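Local coordinates for tetratricopeptide TPR_2 repeat protein (Thermobaculum terrenum, PDB 5DJS) that is of uncertain function but joins a short array of tetratricopeptide-repeat helices to a GT-B-type glycosyltransferase-family fold that holds uridine-5'-diphosphate in the model, at residues Ala39-Glu44 and Val70-Gly75; Arg34-Ala39 and Glu44-Leu49; Tyr79-Gly84 and Tyr110-Ser115; Gln92-Ile97 and Ala125-Arg130. The protein carries 1 engineered substitution. All blocks are in the same frame, centred on the assembly; numbering follows the deposited sequence.

Interaction 1 of 4, residues Ala39-Glu44 and Val70-Gly75; sequences APDNSE and VALDPG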
loop_
_atom_site.group_PDB
_atom_site.type_symbol
_atom_site.label_atom_id
_atom_site.label_comp_id
_atom_site.label_asym_id
_atom_site.label_seq_id
_atom_site.Cartn_x
_atom_site.Cartn_y
_atom_site.Cartn_z
ATOM N N ALA A 39 -5.474 36.824 -2.751
ATOM C CA ALA A 39 -4.023 36.888 -2.542
ATOM C C ALA A 39 -3.325 35.693 -3.211
ATOM O O ALA A 39 -3.151 34.644 -2.576
ATOM C CB ALA A 39 -3.721 36.919 -1.051
ATOM N N PRO A 40 -2.916 35.845 -4.493
ATOM C CA PRO A 40 -2.387 34.699 -5.261
ATOM C C PRO A 40 -0.981 34.211 -4.858
ATOM O O PRO A 40 -0.562 33.153 -5.323
ATOM C CB PRO A 40 -2.403 35.207 -6.715
ATOM C CG PRO A 40 -2.289 36.685 -6.606
ATOM C CD PRO A 40 -2.861 37.098 -5.270
ATOM N N ASP A 41 -0.275 34.970 -4.017
ATOM C CA ASP A 41 1.000 34.534 -3.431
ATOM C C ASP A 41 0.836 33.878 -2.046
ATOM O O ASP A 41 1.827 33.691 -1.336
ATOM C CB ASP A 41 1.984 35.721 -3.350
ATOM C CG ASP A 41 2.615 36.074 -4.707
ATOM O OD1 ASP A 41 2.478 35.307 -5.691
ATOM O OD2 ASP A 41 3.266 37.142 -4.781
ATOM N N ASN A 42 -0.387 33.492 -1.675
ATOM C CA ASN A 42 -0.621 32.822 -0.401
ATOM C C ASN A 42 -0.115 31.363 -0.419
ATOM O O ASN A 42 -0.814 30.446 -0.871
ATOM C CB ASN A 42 -2.105 32.891 -0.032
ATOM C CG ASN A 42 -2.339 32.778 1.459
ATOM O OD1 ASN A 42 -2.598 33.778 2.124
ATOM N ND2 ASN A 42 -2.244 31.576 1.992
ATOM N N SER A 43 1.101 31.163 0.089
ATOM C CA SER A 43 1.766 29.861 0.043
ATOM C C SER A 43 1.049 28.759 0.828
ATOM O O SER A 43 1.185 27.585 0.501
ATOM C CB SER A 43 3.218 29.968 0.521
ATOM O OG SER A 43 3.303 30.086 1.922
ATOM N N GLU A 44 0.293 29.129 1.855
ATOM C CA GLU A 44 -0.469 28.149 2.635
ATOM C C GLU A 44 -1.600 27.495 1.814
ATOM O O GLU A 44 -1.931 26.321 2.017
ATOM C CB GLU A 44 -1.047 28.812 3.894
ATOM C CG GLU A 44 -1.430 27.835 5.000
ATOM C CD GLU A 44 -2.034 28.517 6.217
ATOM O OE1 GLU A 44 -1.738 29.714 6.463
ATOM O OE2 GLU A 44 -2.803 27.842 6.935
ATOM N N VAL A 70 6.902 26.155 -2.290
ATOM C CA VAL A 70 8.327 26.072 -1.929
ATOM C C VAL A 70 9.101 27.371 -2.306
ATOM O O VAL A 70 9.913 27.870 -1.527
ATOM C CB VAL A 70 9.001 24.816 -2.556
ATOM C CG1 VAL A 70 10.511 24.853 -2.418
ATOM C CG2 VAL A 70 8.488 23.545 -1.897
ATOM N N ALA A 71 8.859 27.917 -3.494
ATOM C CA ALA A 71 9.552 29.139 -3.934
ATOM C C ALA A 71 9.200 30.350 -3.060
ATOM O O ALA A 71 10.070 31.177 -2.759
ATOM C CB ALA A 71 9.243 29.438 -5.395
ATOM N N LEU A 72 7.930 30.444 -2.661
ATOM C CA LEU A 72 7.448 31.560 -1.839
ATOM C C LEU A 72 7.836 31.441 -0.372
ATOM O O LEU A 72 7.890 32.446 0.318
ATOM C CB LEU A 72 5.927 31.719 -1.965
ATOM C CG LEU A 72 5.462 32.160 -3.358
ATOM C CD1 LEU A 72 3.978 31.850 -3.555
ATOM C CD2 LEU A 72 5.748 33.642 -3.600
ATOM N N ASP A 73 8.075 30.221 0.102
ATOM C CA ASP A 73 8.459 29.982 1.487
ATOM C C ASP A 73 9.310 28.703 1.556
ATOM O O ASP A 73 8.823 27.662 1.947
ATOM C CB ASP A 73 7.205 29.903 2.372
ATOM C CG ASP A 73 7.532 29.770 3.865
ATOM O OD1 ASP A 73 8.699 29.939 4.268
ATOM O OD2 ASP A 73 6.614 29.489 4.651
ATOM N N PRO A 74 10.591 28.785 1.149
ATOM C CA PRO A 74 11.472 27.602 1.068
ATOM C C PRO A 74 11.996 27.057 2.379
ATOM O O PRO A 74 12.621 25.996 2.375
ATOM C CB PRO A 74 12.656 28.106 0.242
ATOM C CG PRO A 74 12.682 29.566 0.505
ATOM C CD PRO A 74 11.240 29.969 0.561
ATOM N N GLY A 75 11.785 27.778 3.473
ATOM C CA GLY A 75 12.147 27.289 4.803
ATOM C C GLY A 75 11.128 26.351 5.420
ATOM O O GLY A 75 11.441 25.672 6.404
#
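Leu72, in the last turn of helix 59-72, reaches over the turn that leads into helix 43-56 and touches both Asp41 and Ser43. Its CG lies anti to the carbonyl carbon (chi1 -67°), which turns the fork toward that turn: CD1 comes to 3.6 Å from Asp41 O, while CD2 lies 4.1 Å from Asp41 CG, the two side chains crossing at about a right angle. Nearer the backbone, Leu72 CB meets Ser43 CB at 4.1 Å. A branched aliphatic side chain suits this edge of the fold, because it spreads over backbone and side-chain carbon at once. The pairing belongs to the helical hairpin of a tetratricopeptide repeat, in which helices 43-56 and 59-72 run back to back; here the start of the first lies beside the end of the second, at the end of the hairpin away from the short link between them. The type I beta turn from Ala39 to Asn42, with Asn42 N bonded to Ala39 O, brings the chain round to Asn42 at the N-cap position of helix 43-56. Asp73, the next residue along, has already left helical geometry, and its CB rests 3.9 Å from Ser43 OG. A small serine lets the two backbones approach, Ser43 CA and Leu72 CA being 6.2 Å apart, and its hydroxyl has a polar partner in the following helix, a hydrogen bond joining it to Tyr79 OH.

Interaction 2 of 4, residues Arg34-Ala39 and Glu44-Leu49; sequences RVLQIA and EALHLL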
loop_
_atom_site.group_PDB
_atom_site.type_symbol
_atom_site.label_atom_id
_atom_site.label_comp_id
_atom_site.label_asym_id
_atom_site.label_seq_id
_atom_site.Cartn_x
_atom_site.Cartn_y
_atom_site.Cartn_z
ATOM N N ARG A 34 -10.659 30.627 -3.428
ATOM C CA ARG A 34 -11.134 31.934 -2.925
ATOM C C ARG A 34 -10.028 32.752 -2.253
ATOM O O ARG A 34 -10.031 33.976 -2.344
ATOM C CB ARG A 34 -12.341 31.780 -1.974
ATOM C CG ARG A 34 -13.674 31.586 -2.686
ATOM C CD ARG A 34 -14.874 31.936 -1.813
ATOM N NE ARG A 34 -16.126 31.730 -2.550
ATOM C CZ ARG A 34 -16.797 30.575 -2.658
ATOM N NH1 ARG A 34 -16.383 29.455 -2.057
ATOM N NH2 ARG A 34 -17.917 30.537 -3.380
ATOM N N VAL A 35 -9.087 32.075 -1.599
ATOM C CA VAL A 35 -7.914 32.727 -1.016
ATOM C C VAL A 35 -6.966 33.240 -2.106
ATOM O O VAL A 35 -6.431 34.345 -1.996
ATOM C CB VAL A 35 -7.150 31.770 -0.069
ATOM C CG1 VAL A 35 -5.829 32.382 0.404
ATOM C CG2 VAL A 35 -8.013 31.411 1.133
ATOM N N LEU A 36 -6.742 32.433 -3.142
ATOM C CA LEU A 36 -5.847 32.814 -4.242
ATOM C C LEU A 36 -6.418 33.899 -5.165
ATOM O O LEU A 36 -5.643 34.594 -5.822
ATOM C CB LEU A 36 -5.438 31.587 -5.065
ATOM C CG LEU A 36 -4.673 30.501 -4.296
ATOM C CD1 LEU A 36 -4.501 29.268 -5.160
ATOM C CD2 LEU A 36 -3.324 30.975 -3.775
ATOM N N GLN A 37 -7.747 34.039 -5.225
ATOM C CA GLN A 37 -8.378 35.167 -5.932
ATOM C C GLN A 37 -8.042 36.498 -5.261
ATOM O O GLN A 37 -7.839 37.502 -5.942
ATOM C CB GLN A 37 -9.901 35.020 -5.992
ATOM C CG GLN A 37 -10.396 33.875 -6.863
ATOM C CD GLN A 37 -11.888 33.612 -6.692
ATOM O OE1 GLN A 37 -12.664 34.530 -6.393
ATOM N NE2 GLN A 37 -12.302 32.359 -6.880
ATOM N N ILE A 38 -8.007 36.492 -3.927
ATOM C CA ILE A 38 -7.715 37.684 -3.134
ATOM C C ILE A 38 -6.206 37.895 -3.056
ATOM O O ILE A 38 -5.724 39.012 -3.243
ATOM C CB ILE A 38 -8.285 37.570 -1.696
ATOM C CG1 ILE A 38 -9.814 37.402 -1.721
ATOM C CG2 ILE A 38 -7.917 38.800 -0.866
ATOM C CD1 ILE A 38 -10.406 36.852 -0.436
ATOM N N ALA A 39 -5.474 36.824 -2.751
ATOM C CA ALA A 39 -4.023 36.888 -2.542
ATOM C C ALA A 39 -3.325 35.693 -3.211
ATOM O O ALA A 39 -3.151 34.644 -2.576
ATOM C CB ALA A 39 -3.721 36.919 -1.051
ATOM N N GLU A 44 0.293 29.129 1.855
ATOM C CA GLU A 44 -0.469 28.149 2.635
ATOM C C GLU A 44 -1.600 27.495 1.814
ATOM O O GLU A 44 -1.931 26.321 2.017
ATOM C CB GLU A 44 -1.047 28.812 3.894
ATOM C CG GLU A 44 -1.430 27.835 5.000
ATOM C CD GLU A 44 -2.034 28.517 6.217
ATOM O OE1 GLU A 44 -1.738 29.714 6.463
ATOM O OE2 GLU A 44 -2.803 27.842 6.935
ATOM N N ALA A 45 -2.156 28.258 0.880
ATOM C CA ALA A 45 -3.323 27.860 0.110
ATOM C C ALA A 45 -2.880 27.134 -1.159
ATOM O O ALA A 45 -3.513 26.162 -1.579
ATOM C CB ALA A 45 -4.151 29.087 -0.239
ATOM N N LEU A 46 -1.814 27.643 -1.780
ATOM C CA LEU A 46 -1.063 26.912 -2.805
ATOM C C LEU A 46 -0.696 25.517 -2.313
ATOM O O LEU A 46 -0.979 24.530 -2.983
ATOM C CB LEU A 46 0.225 27.666 -3.182
ATOM C CG LEU A 46 0.293 28.592 -4.412
ATOM C CD1 LEU A 46 -1.013 28.771 -5.174
ATOM C CD2 LEU A 46 0.863 29.944 -4.020
ATOM N N HIS A 47 -0.076 25.461 -1.136
ATOM C CA HIS A 47 0.287 24.193 -0.488
ATOM C C HIS A 47 -0.886 23.219 -0.268
ATOM O O HIS A 47 -0.761 22.030 -0.560
ATOM C CB HIS A 47 0.954 24.463 0.860
ATOM C CG HIS A 47 1.098 23.240 1.711
ATOM N ND1 HIS A 47 1.967 22.221 1.393
ATOM C CD2 HIS A 47 0.481 22.871 2.860
ATOM C CE1 HIS A 47 1.886 21.279 2.315
ATOM N NE2 HIS A 47 0.988 21.645 3.211
ATOM N N LEU A 48 -2.001 23.721 0.256
ATOM C CA LEU A 48 -3.161 22.879 0.557
ATOM C C LEU A 48 -3.836 22.336 -0.710
ATOM O O LEU A 48 -4.186 21.147 -0.767
ATOM C CB LEU A 48 -4.172 23.640 1.426
ATOM C CG LEU A 48 -5.409 22.885 1.940
ATOM C CD1 LEU A 48 -5.063 21.530 2.547
ATOM C CD2 LEU A 48 -6.149 23.743 2.956
ATOM N N LEU A 49 -4.014 23.207 -1.709
ATOM C CA LEU A 49 -4.397 22.774 -3.065
ATOM C C LEU A 49 -3.424 21.749 -3.650
ATOM O O LEU A 49 -3.835 20.839 -4.364
ATOM C CB LEU A 49 -4.482 23.950 -4.029
ATOM C CG LEU A 49 -5.809 24.656 -4.241
ATOM C CD1 LEU A 49 -5.593 25.880 -5.110
ATOM C CD2 LEU A 49 -6.827 23.751 -4.906
#
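This is a buried, wholly apolar packing between the end of helix 25-38 and the first turns of helix 43-56, with Leu36 and Val35 on one side and Ala45, Leu46 and Leu49 on the other. The segments' axes approach to 9.7 Å at 145° between their directions, roughly antiparallel. Leu36 does most of the work by forking at its tip: Leu46 CD1 meets both branches, lying 3.5 Å from Leu36 CD1 and from Leu36 CD2, and Leu36 CD1 also meets Leu49 CD1 at 3.6 Å. The Leu36 and Leu49 side chains reach toward each other tip to tip, whereas Leu46 crosses Leu36 obliquely. Leu36 directs its fork at the facing helix, a placing to which CG anti to the carbonyl carbon (chi1 -61°) contributes. Helix 43-56 opens a tetratricopeptide repeat, and an antiparallel helix packed before it is consistent with the array continuing toward the N-terminus. Ala45 suits the place where the backbones come nearest, Val35 CA and Ala45 CA being 6.8 Å apart, since its single methyl group lets the helices close up. Val35 CG1, the branch anti to the backbone N, is the one that packs on Ala45 CB, at 3.8 Å. Beyond the pair, Val35 also touches Leu12 of helix 5-21, Leu46 lies against Leu65 and Leu72 of helix 59-72, and Leu49 also touches Cys32 and Trp33 of helix 25-38.

Interaction 3 of 4, residues Tyr79-Gly84 and Tyr110-Ser115; sequences YHYNLG and YHRAHS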
loop_
_atom_site.group_PDB
_atom_site.type_symbol
_atom_site.label_atom_id
_atom_site.label_comp_id
_atom_site.label_asym_id
_atom_site.label_seq_id
_atom_site.Cartn_x
_atom_site.Cartn_y
_atom_site.Cartn_z
ATOM N N TYR A 79 6.074 21.860 3.026
ATOM C CA TYR A 79 5.918 22.089 1.589
ATOM C C TYR A 79 6.867 21.188 0.799
ATOM O O TYR A 79 6.492 20.668 -0.258
ATOM C CB TYR A 79 6.180 23.558 1.219
ATOM C CG TYR A 79 5.268 24.604 1.870
ATOM C CD1 TYR A 79 4.179 24.246 2.675
ATOM C CD2 TYR A 79 5.487 25.961 1.649
ATOM C CE1 TYR A 79 3.364 25.206 3.252
ATOM C CE2 TYR A 79 4.670 26.924 2.226
ATOM C CZ TYR A 79 3.608 26.538 3.024
ATOM O OH TYR A 79 2.784 27.480 3.600
ATOM N N HIS A 80 8.084 21.011 1.321
ATOM C CA HIS A 80 9.042 20.045 0.769
ATOM C C HIS A 80 8.583 18.605 0.938
ATOM O O HIS A 80 8.708 17.814 0.007
ATOM C CB HIS A 80 10.420 20.206 1.402
ATOM C CG HIS A 80 11.088 21.501 1.064
ATOM N ND1 HIS A 80 11.829 21.681 -0.085
ATOM C CD2 HIS A 80 11.140 22.677 1.735
ATOM C CE1 HIS A 80 12.306 22.913 -0.107
ATOM N NE2 HIS A 80 11.900 23.538 0.984
ATOM N N TYR A 81 8.059 18.275 2.119
ATOM C CA TYR A 81 7.517 16.936 2.399
ATOM C C TYR A 81 6.486 16.527 1.352
ATOM O O TYR A 81 6.633 15.510 0.688
ATOM C CB TYR A 81 6.895 16.890 3.805
ATOM C CG TYR A 81 6.031 15.679 4.086
ATOM C CD1 TYR A 81 6.565 14.395 4.037
ATOM C CD2 TYR A 81 4.678 15.822 4.407
ATOM C CE1 TYR A 81 5.777 13.280 4.299
ATOM C CE2 TYR A 81 3.881 14.715 4.667
ATOM C CZ TYR A 81 4.437 13.447 4.611
ATOM O OH TYR A 81 3.665 12.346 4.863
ATOM N N ASN A 82 5.464 17.348 1.190
ATOM C CA ASN A 82 4.375 17.015 0.291
ATOM C C ASN A 82 4.735 17.029 -1.181
ATOM O O ASN A 82 4.161 16.266 -1.957
ATOM C CB ASN A 82 3.185 17.907 0.587
ATOM C CG ASN A 82 2.557 17.538 1.897
ATOM O OD1 ASN A 82 1.921 16.490 1.997
ATOM N ND2 ASN A 82 2.776 18.342 2.920
ATOM N N LEU A 83 5.681 17.885 -1.556
ATOM C CA LEU A 83 6.250 17.856 -2.899
ATOM C C LEU A 83 6.950 16.530 -3.147
ATOM O O LEU A 83 6.757 15.919 -4.193
ATOM C CB LEU A 83 7.238 19.002 -3.112
ATOM C CG LEU A 83 7.941 18.998 -4.464
ATOM C CD1 LEU A 83 6.942 19.180 -5.600
ATOM C CD2 LEU A 83 9.019 20.073 -4.491
ATOM N N GLY A 84 7.761 16.090 -2.189
ATOM C CA GLY A 84 8.435 14.792 -2.279
ATOM C C GLY A 84 7.487 13.615 -2.493
ATOM O O GLY A 84 7.755 12.742 -3.334
ATOM N N TYR A 110 10.699 15.530 12.166
ATOM C CA TYR A 110 9.533 15.399 11.294
ATOM C C TYR A 110 9.261 13.900 11.130
ATOM O O TYR A 110 9.751 13.282 10.180
ATOM C CB TYR A 110 9.829 16.052 9.926
ATOM C CG TYR A 110 8.636 16.518 9.101
ATOM C CD1 TYR A 110 7.355 15.964 9.251
ATOM C CD2 TYR A 110 8.804 17.493 8.123
ATOM C CE1 TYR A 110 6.286 16.396 8.479
ATOM C CE2 TYR A 110 7.736 17.933 7.350
ATOM C CZ TYR A 110 6.483 17.382 7.528
ATOM O OH TYR A 110 5.429 17.830 6.753
ATOM N N HIS A 111 8.477 13.319 12.043
ATOM C CA HIS A 111 8.210 11.874 12.012
ATOM C C HIS A 111 7.478 11.359 10.747
ATOM O O HIS A 111 7.690 10.213 10.354
ATOM C CB HIS A 111 7.523 11.379 13.310
ATOM C CG HIS A 111 6.153 11.937 13.559
ATOM N ND1 HIS A 111 5.768 12.412 14.792
ATOM C CD2 HIS A 111 5.075 12.085 12.752
ATOM C CE1 HIS A 111 4.519 12.835 14.734
ATOM N NE2 HIS A 111 4.076 12.652 13.504
ATOM N N ARG A 112 6.645 12.189 10.110
ATOM C CA ARG A 112 5.903 11.768 8.905
ATOM C C ARG A 112 6.805 11.752 7.677
ATOM O O ARG A 112 6.678 10.876 6.831
ATOM C CB ARG A 112 4.666 12.641 8.652
ATOM C CG ARG A 112 3.407 12.142 9.350
ATOM C CD ARG A 112 2.175 12.951 8.972
ATOM N NE ARG A 112 1.783 12.743 7.572
ATOM C CZ ARG A 112 0.821 13.413 6.926
ATOM N NH1 ARG A 112 0.113 14.366 7.536
ATOM N NH2 ARG A 112 0.566 13.131 5.649
ATOM N N ALA A 113 7.719 12.719 7.593
ATOM C CA ALA A 113 8.710 12.788 6.509
ATOM C C ALA A 113 9.742 11.678 6.648
ATOM O O ALA A 113 10.222 11.146 5.656
ATOM C CB ALA A 113 9.403 14.144 6.505
ATOM N N HIS A 114 10.071 11.334 7.886
ATOM C CA HIS A 114 10.988 10.238 8.181
ATOM C C HIS A 114 10.375 8.894 7.745
ATOM O O HIS A 114 11.078 8.077 7.161
ATOM C CB HIS A 114 11.319 10.244 9.678
ATOM C CG HIS A 114 12.581 9.524 10.046
ATOM N ND1 HIS A 114 12.831 8.209 9.711
ATOM C CD2 HIS A 114 13.646 9.930 10.772
ATOM C CE1 HIS A 114 14.007 7.849 10.188
ATOM N NE2 HIS A 114 14.521 8.873 10.838
ATOM N N SER A 115 9.082 8.674 8.019
ATOM C CA SER A 115 8.349 7.498 7.498
ATOM C C SER A 115 8.344 7.508 5.974
ATOM O O SER A 115 8.779 6.543 5.331
ATOM C CB SER A 115 6.881 7.476 7.949
ATOM O OG SER A 115 6.738 7.205 9.319
#
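Where the first helix of a tetratricopeptide repeat, 77-89, meets helix 111-120, Tyr81 projects across and is received by Tyr110, Arg112 and Ala113. The ring lies anti to the backbone N (chi1 167°), which carries it out from its helix so that one residue can reach all three partners. Tyr110, at the N-cap position of helix 111-120, brings its phenol end to the root of that ring, with Tyr110 OH 3.2 Å from Tyr81 CD2; the ring planes are inclined at 49° and their centroids lie 5.2 Å apart. At the other ortho carbon, Tyr81 CD1 rests on Ala113 CA at 3.6 Å, a near approach to backbone that the small alanine permits. The phenol oxygen of Tyr81 takes two weak hydrogen bonds from one guanidinium group, from Arg112 NE at 3.3 Å and Arg112 NH2 at 3.3 Å, both well bent. A bend at chi3 brings NE and NH2 to the phenol oxygen, and the guanidinium stands almost perpendicular to the ring, at 85°, with Tyr81 CE2 over one of its faces. Tyr81 also leans on Ala103 of helix 93-106, and Tyr110 forms a cation-pi contact with Arg107. Packing of a repeat's first helix on helix 111-120, itself part of the glycosyltransferase-family sequence, is consistent with the side-by-side stacking of tetratricopeptide-repeat helices.

Interaction 4 of 4, residues Gln92-Ile97 and Ala125-Arg130; sequences QVERGI and ALYDPR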
loop_
_atom_site.group_PDB
_atom_site.type_symbol
_atom_site.label_atom_id
_atom_site.label_comp_id
_atom_site.label_asym_id
_atom_site.label_seq_id
_atom_site.Cartn_x
_atom_site.Cartn_y
_atom_site.Cartn_z
ATOM N N GLN A 92 8.741 9.829 -10.161
ATOM C CA GLN A 92 10.040 10.509 -10.104
ATOM C C GLN A 92 10.611 10.291 -8.718
ATOM O O GLN A 92 10.646 11.210 -7.903
ATOM C CB GLN A 92 9.883 12.002 -10.419
ATOM C CG GLN A 92 9.112 12.268 -11.698
ATOM C CD GLN A 92 8.957 13.735 -11.998
ATOM O OE1 GLN A 92 7.871 14.304 -11.845
ATOM N NE2 GLN A 92 10.044 14.365 -12.422
ATOM N N VAL A 93 11.071 9.066 -8.473
ATOM C CA VAL A 93 11.425 8.609 -7.127
ATOM C C VAL A 93 12.642 9.324 -6.548
ATOM O O VAL A 93 12.604 9.727 -5.392
ATOM C CB VAL A 93 11.595 7.059 -7.064
ATOM C CG1 VAL A 93 12.112 6.590 -5.701
ATOM C CG2 VAL A 93 10.266 6.371 -7.355
ATOM N N GLU A 94 13.712 9.477 -7.319
ATOM C CA GLU A 94 14.925 10.124 -6.791
ATOM C C GLU A 94 14.737 11.618 -6.504
ATOM O O GLU A 94 15.286 12.124 -5.538
ATOM C CB GLU A 94 16.132 9.914 -7.715
ATOM C CG GLU A 94 16.578 8.464 -7.922
ATOM C CD GLU A 94 16.722 7.651 -6.634
ATOM O OE1 GLU A 94 17.198 8.190 -5.600
ATOM O OE2 GLU A 94 16.360 6.450 -6.663
ATOM N N ARG A 95 13.965 12.310 -7.339
ATOM C CA ARG A 95 13.644 13.727 -7.115
ATOM C C ARG A 95 12.815 13.938 -5.840
ATOM O O ARG A 95 12.986 14.952 -5.142
ATOM C CB ARG A 95 12.901 14.335 -8.313
ATOM C CG ARG A 95 13.784 14.755 -9.475
ATOM C CD ARG A 95 12.982 15.513 -10.527
ATOM N NE ARG A 95 13.826 16.033 -11.610
ATOM C CZ ARG A 95 14.320 15.316 -12.627
ATOM N NH1 ARG A 95 14.084 14.004 -12.738
ATOM N NH2 ARG A 95 15.069 15.914 -13.552
ATOM N N GLY A 96 11.915 12.992 -5.559
ATOM C CA GLY A 96 11.093 13.016 -4.358
ATOM C C GLY A 96 11.899 12.729 -3.103
ATOM O O GLY A 96 11.759 13.423 -2.096
ATOM N N ILE A 97 12.747 11.706 -3.158
ATOM C CA ILE A 97 13.635 11.371 -2.034
ATOM C C ILE A 97 14.419 12.620 -1.610
ATOM O O ILE A 97 14.443 12.959 -0.435
ATOM C CB ILE A 97 14.572 10.173 -2.372
ATOM C CG1 ILE A 97 13.755 8.863 -2.397
ATOM C CG2 ILE A 97 15.704 10.036 -1.356
ATOM C CD1 ILE A 97 14.455 7.678 -3.046
ATOM N N ALA A 125 16.143 0.904 -6.396
ATOM C CA ALA A 125 17.147 -0.161 -6.266
ATOM C C ALA A 125 18.455 0.327 -5.639
ATOM O O ALA A 125 19.284 -0.491 -5.239
ATOM C CB ALA A 125 17.419 -0.806 -7.617
ATOM N N LEU A 126 18.624 1.644 -5.526
ATOM C CA LEU A 126 19.847 2.229 -4.984
ATOM C C LEU A 126 20.039 2.067 -3.467
ATOM O O LEU A 126 21.105 2.407 -2.960
ATOM C CB LEU A 126 19.917 3.722 -5.349
ATOM C CG LEU A 126 19.877 4.083 -6.844
ATOM C CD1 LEU A 126 19.840 5.598 -7.012
ATOM C CD2 LEU A 126 21.050 3.475 -7.613
ATOM N N TYR A 127 19.038 1.555 -2.749
ATOM C CA TYR A 127 19.105 1.435 -1.286
ATOM C C TYR A 127 18.920 -0.027 -0.877
ATOM O O TYR A 127 17.822 -0.586 -0.995
ATOM C CB TYR A 127 18.054 2.338 -0.630
ATOM C CG TYR A 127 18.124 3.773 -1.116
ATOM C CD1 TYR A 127 18.998 4.695 -0.532
ATOM C CD2 TYR A 127 17.317 4.212 -2.169
ATOM C CE1 TYR A 127 19.060 6.015 -0.981
ATOM C CE2 TYR A 127 17.374 5.525 -2.630
ATOM C CZ TYR A 127 18.248 6.426 -2.036
ATOM O OH TYR A 127 18.300 7.724 -2.500
ATOM N N ASP A 128 20.013 -0.636 -0.414
ATOM C CA ASP A 128 20.031 -2.051 -0.032
ATOM C C ASP A 128 19.241 -2.294 1.271
ATOM O O ASP A 128 18.865 -1.322 1.947
ATOM C CB ASP A 128 21.486 -2.581 0.036
ATOM C CG ASP A 128 22.339 -1.887 1.083
ATOM O OD1 ASP A 128 22.012 -0.747 1.481
ATOM O OD2 ASP A 128 23.353 -2.491 1.496
ATOM N N PRO A 129 18.952 -3.579 1.612
ATOM C CA PRO A 129 18.199 -3.870 2.848
ATOM C C PRO A 129 18.787 -3.270 4.137
ATOM O O PRO A 129 18.030 -2.913 5.045
ATOM C CB PRO A 129 18.211 -5.404 2.912
ATOM C CG PRO A 129 18.282 -5.832 1.492
ATOM C CD PRO A 129 19.158 -4.811 0.815
ATOM N N ARG A 130 20.114 -3.152 4.201
ATOM C CA ARG A 130 20.798 -2.597 5.368
ATOM C C ARG A 130 20.458 -1.119 5.585
ATOM O O ARG A 130 20.253 -0.695 6.721
ATOM C CB ARG A 130 22.322 -2.796 5.254
ATOM C CG ARG A 130 23.058 -2.752 6.589
ATOM C CD ARG A 130 24.495 -3.275 6.508
ATOM N NE ARG A 130 24.620 -4.683 6.917
ATOM C CZ ARG A 130 25.773 -5.329 7.129
ATOM N NH1 ARG A 130 26.951 -4.719 6.981
ATOM N NH2 ARG A 130 25.751 -6.611 7.498
#
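Glu94 and Tyr127 supply the polar link: Tyr127 OH donates a weak hydrogen bond to Glu94 OE1 at 3.3 Å. The carboxylate oxygen sits at the edge of the ring, near its plane, and the two flat groups are only 25° apart as the side chains slide past each other in opposite directions. A bend at chi2 (-48°) turns the carboxylate to the loop, where OE1 meets Tyr127 OH and OE2 is hydrogen-bonded to Ser124 OG, which also bonds to Leu126 N. Ser124 thus ties the backbone of the loop to the same carboxylate that the tyrosine meets. The apolar contacts lie around this link. Ile97, one turn further along helix 93-106, and Tyr127 reach toward each other from their own segments, with Ile97 CD1 3.7 Å from Tyr127 CE2 and Ile97 CG2 3.7 Å from Tyr127 OH; a branched chain suits the place because its two methyl ends can both lie against the phenol end. On the loop side, Leu126 CD1 rests 3.6 Å from Glu94 OE2, while Tyr127 also touches Leu121. Just beyond, Asp128 takes the N-cap position of helix 129-143, with a weak side-chain bond to Ala131 N, and Pro129 follows in the first turn. The second helix of a tetratricopeptide repeat, packed here against the loop between the next two helices, is consistent with the helical stack continuing beyond helix 93-106.

The four contacts follow the helical array from its N-terminal part toward the glycosyltransferase-family region. Interactions 1 and 2 share helix 43-56 and have centres about 9 Å apart: interaction 1 pairs it with the helix after, 59-72, interaction 2 with the helix before, 25-38. Interaction 3 lies about 17 Å from interaction 1 between centres and touches it through Tyr79 and His80 of helix 77-89; it also touches interaction 2, where His47 meets Tyr79 and Asn82. Interactions 3 and 4, centres about 15 Å apart, alternate along the chain, joining helices 77-89 and 93-106 to residues 110-115 and 125-130. Together they form a continuous helical array leading into the GT-B part.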